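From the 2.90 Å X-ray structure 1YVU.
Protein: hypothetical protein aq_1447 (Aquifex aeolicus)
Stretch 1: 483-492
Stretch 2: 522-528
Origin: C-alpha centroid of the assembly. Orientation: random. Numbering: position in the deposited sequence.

Stretch 1, residues 483-492: NIPYKLKEIE
Stretch 2, residues 522-528: FNSKGEL

The contact joins an extended segment, 483-492, to a tight turn in 522-528 of the same chain, and together they bury 423 Å² of surface. Only Lys 487 and Leu 488 of the first stretch are classed as strand; most of its residues are nevertheless extended, with phi/psi of -150/157 at Lys 487 and -64/147 at Leu 488, while Lys 489 turns to -85/-42. Across from it, Asn 523 to Gly 526 form a type I beta turn. Ser 524 (-76/-10) and Lys 525 (-105/6) occupy its central positions, Gly 526 N donates to Asn 523 O at 3.0 Å, and Asn 523 N donates to Glu 527 O, also at 3.0 Å. The side chain of Asn 523 adds a bond of its own, accepting at OD1 from Ser 524 N at 3.1 Å. In register, the CA atoms of Leu 488 and Lys 525 lie 5.0 Å apart and those of Ile 491 and Ser 524 6.3 Å apart.

The backbones meet directly where Leu 488 N donates to Lys 525 O at 3.1 Å, a weak bond because its N-H...O angle is 124°. A second polar link reaches from side chain to backbone: Lys 525 NZ donates to Lys 489 O at 3.1 Å. Although its CA-to-CB bond points sideways, lysine suits this position because its long chain (chi1 to chi4 m, m, t, t) brings the amine nearer to the other stretch. Lys 525 has 118 Å² covered by the first stretch, more than any other residue here.

Two salt bridges pair opposite charges. Lys 487, with chi1 p and the rest of its chain fully extended in t rotamers, carries NZ to 3.1 Å from Glu 527 OE2, a bridge that is also a hydrogen bond. Glu 527 meets it with chi1 p and chi2 t, and both residues direct CA to CB toward the opposing stretch. The same Lys 525 amine that reaches Lys 489 O forms the second bridge, with NZ 3.5 Å from Glu 490 OE1. Glu 490 points its CA-to-CB bond away, but chi1 t and chi2 p leave its carboxylate within range.

Van der Waals contacts fill in around the turn. Ile 491 (chi1 m, chi2 t) points toward it and inserts CD1 against its backbone, 3.2 Å from Ser 524 O and 3.7 Å from Gly 526 N. The approach to Ser 524 O is tight for a carbon-oxygen contact; isoleucine suits the place because its apolar delta methyl can lie against the turn backbone without needing a hydrogen-bond partner. Leu 488 (chi1 m, chi2 149°) sets CD1 4.2 Å from Gly 526 CA. Ile 484 (chi1 p, chi2 t) points its CA-to-CB bond toward the other stretch and makes a looser contact, its CD1 4.1 Å from Glu 527 OE1.

Glycine fits position 526 for two reasons. At phi/psi 84/-6 a CB would be jammed against the carbonyl oxygen of Lys 525, and an ideal CB would also lie 2.8 Å from Leu 488 CD1, a clash.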

ATOM      1  N   ASN A 483      10.045  25.410  11.057  1.00 27.29           N
ATOM      2  CA  ASN A 483      11.320  26.097  10.916  1.00 23.91           C
ATOM      3  C   ASN A 483      12.217  25.225  10.038  1.00 25.01           C
ATOM      4  O   ASN A 483      13.311  24.823  10.427  1.00 19.99           O
ATOM      5  CB  ASN A 483      11.917  26.343  12.305  1.00 26.34           C
ATOM      6  CG  ASN A 483      10.898  26.944  13.295  1.00 26.39           C
ATOM      7  OD1 ASN A 483      10.591  28.123  13.238  1.00 36.67           O
ATOM      8  ND2 ASN A 483      10.373  26.123  14.184  1.00 26.89           N
ATOM      9  N   ILE A 484      11.715  24.952   8.831  1.00 22.33           N
ATOM     10  CA  ILE A 484      12.364  24.113   7.829  1.00 23.09           C
ATOM     11  C   ILE A 484      13.825  24.498   7.516  1.00 25.20           C
ATOM     12  O   ILE A 484      14.135  25.666   7.253  1.00 26.52           O
ATOM     13  CB  ILE A 484      11.493  23.990   6.535  1.00 23.37           C
ATOM     14  CG1 ILE A 484      11.242  25.354   5.886  1.00 23.88           C
ATOM     15  CG2 ILE A 484      10.163  23.281   6.863  1.00 17.60           C
ATOM     16  CD1 ILE A 484      10.988  25.275   4.390  1.00 13.79           C
ATOM     17  N   PRO A 485      14.745  23.517   7.563  1.00 27.28           N
ATOM     18  CA  PRO A 485      16.169  23.766   7.293  1.00 30.20           C
ATOM     19  C   PRO A 485      16.532  24.292   5.914  1.00 26.26           C
ATOM     20  O   PRO A 485      17.451  25.113   5.752  1.00 24.62           O
ATOM     21  CB  PRO A 485      16.809  22.401   7.552  1.00 28.25           C
ATOM     22  CG  PRO A 485      15.688  21.436   7.296  1.00 33.29           C
ATOM     23  CD  PRO A 485      14.518  22.098   7.893  1.00 26.90           C
ATOM     24  N   TYR A 486      15.772  23.826   4.941  1.00 21.78           N
ATOM     25  CA  TYR A 486      15.988  24.174   3.561  1.00 22.40           C
ATOM     26  C   TYR A 486      14.725  23.925   2.763  1.00 26.94           C
ATOM     27  O   TYR A 486      13.767  23.318   3.274  1.00 23.40           O
ATOM     28  CB  TYR A 486      17.143  23.316   2.994  1.00 20.57           C
ATOM     29  CG  TYR A 486      17.008  21.813   3.224  1.00 15.14           C
ATOM     30  CD1 TYR A 486      16.208  21.018   2.388  1.00 18.45           C
ATOM     31  CD2 TYR A 486      17.623  21.191   4.301  1.00 15.37           C
ATOM     32  CE1 TYR A 486      16.022  19.648   2.622  1.00 22.25           C
ATOM     33  CE2 TYR A 486      17.441  19.803   4.559  1.00 14.34           C
ATOM     34  CZ  TYR A 486      16.634  19.047   3.718  1.00 16.71           C
ATOM     35  OH  TYR A 486      16.386  17.718   3.977  1.00 26.89           O
ATOM     36  N   LYS A 487      14.756  24.342   1.500  1.00 25.66           N
ATOM     37  CA  LYS A 487      13.664  24.127   0.547  1.00 24.14           C
ATOM     38  C   LYS A 487      14.345  24.031  -0.789  1.00 24.37           C
ATOM     39  O   LYS A 487      15.456  24.530  -0.945  1.00 28.04           O
ATOM     40  CB  LYS A 487      12.608  25.246   0.543  1.00 26.72           C
ATOM     41  CG  LYS A 487      13.053  26.612   0.028  1.00 32.00           C
ATOM     42  CD  LYS A 487      11.932  27.627   0.132  1.00 29.88           C
ATOM     43  CE  LYS A 487      12.354  28.949  -0.470  1.00 35.27           C
ATOM     44  NZ  LYS A 487      11.189  29.855  -0.590  1.00 43.15           N
ATOM     45  N   LEU A 488      13.680  23.381  -1.739  1.00 27.22           N
ATOM     46  CA  LEU A 488      14.192  23.190  -3.090  1.00 28.11           C
ATOM     47  C   LEU A 488      14.353  24.529  -3.804  1.00 35.46           C
ATOM     48  O   LEU A 488      13.636  25.489  -3.501  1.00 35.55           O
ATOM     49  CB  LEU A 488      13.258  22.265  -3.881  1.00 22.81           C
ATOM     50  CG  LEU A 488      13.168  20.811  -3.435  1.00 20.99           C
ATOM     51  CD1 LEU A 488      11.794  20.265  -3.715  1.00 15.68           C
ATOM     52  CD2 LEU A 488      14.249  19.970  -4.120  1.00 22.36           C
ATOM     53  N   LYS A 489      15.358  24.597  -4.672  1.00 37.70           N
ATOM     54  CA  LYS A 489      15.673  25.791  -5.437  1.00 33.23           C
ATOM     55  C   LYS A 489      14.828  25.847  -6.693  1.00 36.74           C
ATOM     56  O   LYS A 489      14.354  26.902  -7.070  1.00 37.40           O
ATOM     57  CB  LYS A 489      17.148  25.752  -5.817  1.00 41.97           C
ATOM     58  CG  LYS A 489      17.619  26.825  -6.787  1.00 43.48           C
ATOM     59  CD  LYS A 489      18.946  26.416  -7.337  1.00 41.47           C
ATOM     60  CE  LYS A 489      19.447  27.394  -8.329  1.00 44.57           C
ATOM     61  NZ  LYS A 489      20.843  27.784  -7.953  1.00 51.51           N
ATOM     62  N   GLU A 490      14.685  24.708  -7.354  1.00 36.62           N
ATOM     63  CA  GLU A 490      13.923  24.637  -8.583  1.00 38.62           C
ATOM     64  C   GLU A 490      13.301  23.252  -8.640  1.00 40.42           C
ATOM     65  O   GLU A 490      13.899  22.314  -8.115  1.00 48.03           O
ATOM     66  CB  GLU A 490      14.902  24.827  -9.763  1.00 37.45           C
ATOM     67  CG  GLU A 490      14.275  25.032 -11.157  1.00 50.78           C
ATOM     68  CD  GLU A 490      13.347  26.262 -11.249  1.00 62.82           C
ATOM     69  OE1 GLU A 490      13.788  27.384 -10.889  1.00 62.85           O
ATOM     70  OE2 GLU A 490      12.173  26.105 -11.670  1.00 61.36           O
ATOM     71  N   ILE A 491      12.040  23.154  -9.070  1.00 37.16           N
ATOM     72  CA  ILE A 491      11.400  21.851  -9.284  1.00 30.44           C
ATOM     73  C   ILE A 491      11.135  21.939 -10.765  1.00 34.91           C
ATOM     74  O   ILE A 491      10.599  22.956 -11.230  1.00 34.65           O
ATOM     75  CB  ILE A 491      10.045  21.667  -8.573  1.00 31.06           C
ATOM     76  CG1 ILE A 491      10.264  21.367  -7.096  1.00 26.25           C
ATOM     77  CG2 ILE A 491       9.252  20.493  -9.185  1.00 27.13           C
ATOM     78  CD1 ILE A 491       8.984  21.316  -6.268  1.00 18.74           C
ATOM     79  N   GLU A 492      11.469  20.873 -11.492  1.00 35.41           N
ATOM     80  CA  GLU A 492      11.282  20.828 -12.939  1.00 42.43           C
ATOM     81  C   GLU A 492       9.818  20.917 -13.354  1.00 43.16           C
ATOM     82  O   GLU A 492       9.017  20.103 -12.885  1.00 46.84           O
ATOM     83  CB  GLU A 492      11.891  19.538 -13.518  1.00 41.76           C
ATOM     84  CG  GLU A 492      11.953  19.479 -15.071  1.00 38.28           C
ATOM     85  CD  GLU A 492      12.556  18.188 -15.613  1.00 46.99           C
ATOM     86  OE1 GLU A 492      13.509  17.671 -14.980  1.00 53.21           O
ATOM     87  OE2 GLU A 492      12.083  17.696 -16.675  1.00 44.13           O
ATOM     88  N   PHE A 522       1.276  21.925  -1.500  1.00 12.04           N
ATOM     89  CA  PHE A 522       2.672  22.374  -1.589  1.00 20.22           C
ATOM     90  C   PHE A 522       2.950  23.492  -2.619  1.00 23.98           C
ATOM     91  O   PHE A 522       2.104  23.804  -3.468  1.00 23.84           O
ATOM     92  CB  PHE A 522       3.595  21.183  -1.866  1.00 18.93           C
ATOM     93  CG  PHE A 522       3.818  20.287  -0.675  1.00 18.59           C
ATOM     94  CD1 PHE A 522       2.926  19.222  -0.380  1.00 16.87           C
ATOM     95  CD2 PHE A 522       4.956  20.471   0.141  1.00 20.69           C
ATOM     96  CE1 PHE A 522       3.175  18.344   0.720  1.00 18.89           C
ATOM     97  CE2 PHE A 522       5.234  19.609   1.253  1.00 25.01           C
ATOM     98  CZ  PHE A 522       4.329  18.528   1.543  1.00 17.36           C
ATOM     99  N   ASN A 523       4.152  24.078  -2.488  1.00 32.57           N
ATOM    100  CA  ASN A 523       4.735  25.186  -3.291  1.00 32.50           C
ATOM    101  C   ASN A 523       5.530  24.620  -4.458  1.00 29.66           C
ATOM    102  O   ASN A 523       5.882  23.450  -4.446  1.00 28.49           O
ATOM    103  CB  ASN A 523       5.760  25.936  -2.415  1.00 33.52           C
ATOM    104  CG  ASN A 523       5.637  27.438  -2.506  1.00 45.71           C
ATOM    105  OD1 ASN A 523       5.433  27.995  -3.584  1.00 57.37           O
ATOM    106  ND2 ASN A 523       5.777  28.112  -1.369  1.00 49.35           N
ATOM    107  N   SER A 524       5.919  25.485  -5.400  1.00 35.32           N
ATOM    108  CA  SER A 524       6.747  25.096  -6.564  1.00 33.36           C
ATOM    109  C   SER A 524       8.195  24.921  -6.104  1.00 33.83           C
ATOM    110  O   SER A 524       9.064  24.493  -6.868  1.00 35.96           O
ATOM    111  CB  SER A 524       6.700  26.173  -7.642  1.00 28.55           C
ATOM    112  OG  SER A 524       7.184  27.401  -7.128  1.00 25.30           O
ATOM    113  N   LYS A 525       8.445  25.346  -4.863  1.00 37.11           N
ATOM    114  CA  LYS A 525       9.745  25.245  -4.219  1.00 38.21           C
ATOM    115  C   LYS A 525       9.716  24.100  -3.176  1.00 35.69           C
ATOM    116  O   LYS A 525      10.653  23.898  -2.407  1.00 39.34           O
ATOM    117  CB  LYS A 525      10.131  26.596  -3.595  1.00 36.18           C
ATOM    118  CG  LYS A 525      10.196  27.762  -4.581  1.00 33.42           C
ATOM    119  CD  LYS A 525      11.159  27.445  -5.720  1.00 45.10           C
ATOM    120  CE  LYS A 525      10.854  28.212  -7.009  1.00 47.40           C
ATOM    121  NZ  LYS A 525      11.575  27.582  -8.166  1.00 49.57           N
ATOM    122  N   GLY A 526       8.596  23.378  -3.162  1.00 36.63           N
ATOM    123  CA  GLY A 526       8.416  22.243  -2.278  1.00 28.54           C
ATOM    124  C   GLY A 526       7.939  22.483  -0.858  1.00 32.70           C
ATOM    125  O   GLY A 526       7.706  21.497  -0.156  1.00 28.53           O
ATOM    126  N   GLU A 527       7.814  23.738  -0.407  1.00 27.80           N
ATOM    127  CA  GLU A 527       7.391  23.997   0.972  1.00 27.15           C
ATOM    128  C   GLU A 527       5.896  23.847   1.243  1.00 30.27           C
ATOM    129  O   GLU A 527       5.078  24.005   0.335  1.00 33.32           O
ATOM    130  CB  GLU A 527       7.963  25.311   1.505  1.00 28.68           C
ATOM    131  CG  GLU A 527       7.329  26.580   1.017  1.00 37.31           C
ATOM    132  CD  GLU A 527       8.265  27.759   1.119  1.00 42.21           C
ATOM    133  OE1 GLU A 527       8.774  28.029   2.230  1.00 45.65           O
ATOM    134  OE2 GLU A 527       8.509  28.408   0.077  1.00 36.63           O
ATOM    135  N   LEU A 528       5.552  23.485   2.483  1.00 29.49           N
ATOM    136  CA  LEU A 528       4.162  23.254   2.860  1.00 24.39           C
ATOM    137  C   LEU A 528       3.326  24.518   3.000  1.00 25.93           C
ATOM    138  O   LEU A 528       3.534  25.346   3.899  1.00 21.79           O
ATOM    139  CB  LEU A 528       4.065  22.401   4.143  1.00 20.89           C
ATOM    140  CG  LEU A 528       2.659  21.898   4.536  1.00 16.92           C
ATOM    141  CD1 LEU A 528       2.167  20.766   3.584  1.00 12.67           C
ATOM    142  CD2 LEU A 528       2.639  21.450   5.974  1.00  4.64           C
TER